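Local coordinates for protein lactate racemase (Thermoanaerobacterium thermosaccharolyticum, PDB 2YJG) that interconverts the D- and L-isomers of lactate with the help of a nickel pincer cofactor derived from nicotinic acid mononucleotide, at residues 42-47 with 246-252. Numbering follows the deposited sequence.
Sequences IVKRAL and KIVNAFA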
# COMPACT_ATOMS: atom_id res chain seq x y z
N ILE A 42 23.53 2.77 -13.94
CA ILE A 42 23.14 2.94 -15.36
C ILE A 42 22.09 4.02 -15.43
O ILE A 42 22.14 4.90 -16.27
CB ILE A 42 22.63 1.62 -15.95
CG1 ILE A 42 23.78 0.67 -16.16
CG2 ILE A 42 21.91 1.88 -17.23
CD1 ILE A 42 23.35 -0.65 -16.58
N VAL A 43 21.11 3.94 -14.51
CA VAL A 43 20.05 4.93 -14.42
C VAL A 43 20.59 6.34 -14.14
O VAL A 43 20.28 7.26 -14.86
CB VAL A 43 18.95 4.52 -13.40
CG1 VAL A 43 17.89 5.61 -13.32
CG2 VAL A 43 18.34 3.19 -13.80
N LYS A 44 21.44 6.50 -13.13
CA LYS A 44 22.01 7.83 -12.83
C LYS A 44 22.79 8.41 -14.01
O LYS A 44 22.69 9.60 -14.30
CB LYS A 44 22.93 7.76 -11.61
CG LYS A 44 22.28 7.61 -10.26
CD LYS A 44 21.92 8.99 -9.68
CE LYS A 44 23.13 9.94 -9.49
NZ LYS A 44 22.98 11.44 -9.94
N ARG A 45 23.56 7.58 -14.70
CA ARG A 45 24.28 8.04 -15.89
C ARG A 45 23.32 8.67 -16.89
O ARG A 45 23.58 9.75 -17.41
CB ARG A 45 25.06 6.87 -16.56
CG ARG A 45 25.88 7.24 -17.80
CD ARG A 45 26.54 6.02 -18.49
NE ARG A 45 25.54 5.08 -19.01
CZ ARG A 45 25.80 3.97 -19.70
NH1 ARG A 45 27.04 3.62 -20.02
NH2 ARG A 45 24.77 3.20 -20.10
N ALA A 46 22.20 7.99 -17.15
CA ALA A 46 21.17 8.54 -18.04
C ALA A 46 20.68 9.87 -17.55
O ALA A 46 20.58 10.82 -18.31
CB ALA A 46 19.96 7.58 -18.14
N LEU A 47 20.27 9.92 -16.29
CA LEU A 47 19.75 11.14 -15.70
C LEU A 47 20.81 12.26 -15.74
O LEU A 47 20.48 13.43 -15.99
CB LEU A 47 19.27 10.90 -14.27
CG LEU A 47 18.02 9.99 -14.14
CD1 LEU A 47 17.80 9.66 -12.63
CD2 LEU A 47 16.77 10.58 -14.81
N LYS A 246 16.53 -7.24 -15.41
CA LYS A 246 17.66 -6.39 -15.04
C LYS A 246 17.90 -5.25 -16.03
O LYS A 246 17.88 -5.46 -17.27
CB LYS A 246 18.94 -7.26 -14.92
CG LYS A 246 20.17 -6.52 -14.49
CD LYS A 246 21.47 -7.06 -15.17
CE LYS A 246 22.67 -6.08 -14.93
NZ LYS A 246 22.93 -4.94 -15.92
N ILE A 247 18.09 -4.04 -15.51
CA ILE A 247 18.39 -2.87 -16.35
C ILE A 247 19.76 -3.06 -16.93
O ILE A 247 20.70 -3.33 -16.17
CB ILE A 247 18.35 -1.54 -15.54
CG1 ILE A 247 16.92 -1.28 -15.07
CG2 ILE A 247 18.89 -0.36 -16.37
CD1 ILE A 247 16.78 -0.14 -14.01
N VAL A 248 19.86 -2.95 -18.26
CA VAL A 248 21.14 -3.04 -19.01
C VAL A 248 21.54 -1.76 -19.74
O VAL A 248 22.72 -1.57 -20.14
CB VAL A 248 21.15 -4.25 -19.97
CG1 VAL A 248 21.04 -5.53 -19.19
CG2 VAL A 248 20.03 -4.14 -21.00
N ASN A 249 20.60 -0.84 -19.90
CA ASN A 249 20.84 0.49 -20.41
C ASN A 249 19.65 1.37 -20.01
O ASN A 249 18.58 0.89 -19.61
CB ASN A 249 21.01 0.48 -21.94
CG ASN A 249 21.97 1.56 -22.49
OD1 ASN A 249 22.28 2.59 -21.86
ND2 ASN A 249 22.42 1.33 -23.69
N ALA A 250 19.82 2.65 -20.22
CA ALA A 250 18.88 3.68 -19.85
C ALA A 250 19.12 4.96 -20.62
O ALA A 250 20.30 5.33 -20.91
CB ALA A 250 18.93 3.93 -18.33
N PHE A 251 18.01 5.62 -20.95
CA PHE A 251 17.96 6.81 -21.78
C PHE A 251 16.99 7.79 -21.15
O PHE A 251 15.86 7.43 -20.85
CB PHE A 251 17.50 6.43 -23.21
CG PHE A 251 18.32 5.36 -23.82
CD1 PHE A 251 18.08 4.05 -23.51
CD2 PHE A 251 19.44 5.68 -24.65
CE1 PHE A 251 18.89 3.02 -24.02
CE2 PHE A 251 20.21 4.66 -25.16
CZ PHE A 251 19.94 3.32 -24.84
N ALA A 252 17.41 9.05 -21.03
CA ALA A 252 16.67 10.08 -20.35
C ALA A 252 16.73 11.38 -21.12
O ALA A 252 17.77 11.68 -21.77
CB ALA A 252 17.23 10.26 -18.92
O HOH W 1 22.93 4.93 -19.07
O HOH W 2 20.35 9.59 -21.13
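Helix 42-47 runs almost alongside strand 247-252, the two N-to-C directions 24° apart and the axes 6.8 Å from each other at their closest. The backbones come nearest at A46 and F251, whose CA atoms are 5.2 Å apart; one helical turn before A46, I42 CA lies 6.1 Å from N249 CA. The small side chains of A46, A250 and A252 allow so close an approach: A46 CB lies 3.8 Å from A250 CB and 3.9 Å from A252 CB, and the backbone itself is in contact, with A46 O 3.5 Å from A252 CB. Toward the start of the strand the side chains grow. I42 lies across the chain at the classic beta bulge formed by V248 and N249 opposite V240, with its CG2 3.6 Å from N249 C and 3.8 Å from A250 CB, while V43 CG2 meets I247 CD1 at 3.7 Å. V43, L47 and I247 also reach helix 79-91 and strand 233-241, joining this layer to the rest of the core. The exposed flank is polar. Water 1 accepts from R45 NE (2.6 Å) and donates to I42 O (2.9 Å) and A250 O (3.2 Å); R45 NH2 ends 3.1 Å from N249 OD1, which itself accepts from A250 N (3.0 Å). Further along, water 2 links A46 O (3.1 Å) to A252 N (3.0 Å). This is plain helix-on-sheet packing, away from the active site: helix 39-48 covers one face of the last strand of the mixed sheet, on its antiparallel edge. Small apolar groups make the close fit, and the two waters bridge backbone polar groups of helix and strand that do not meet directly.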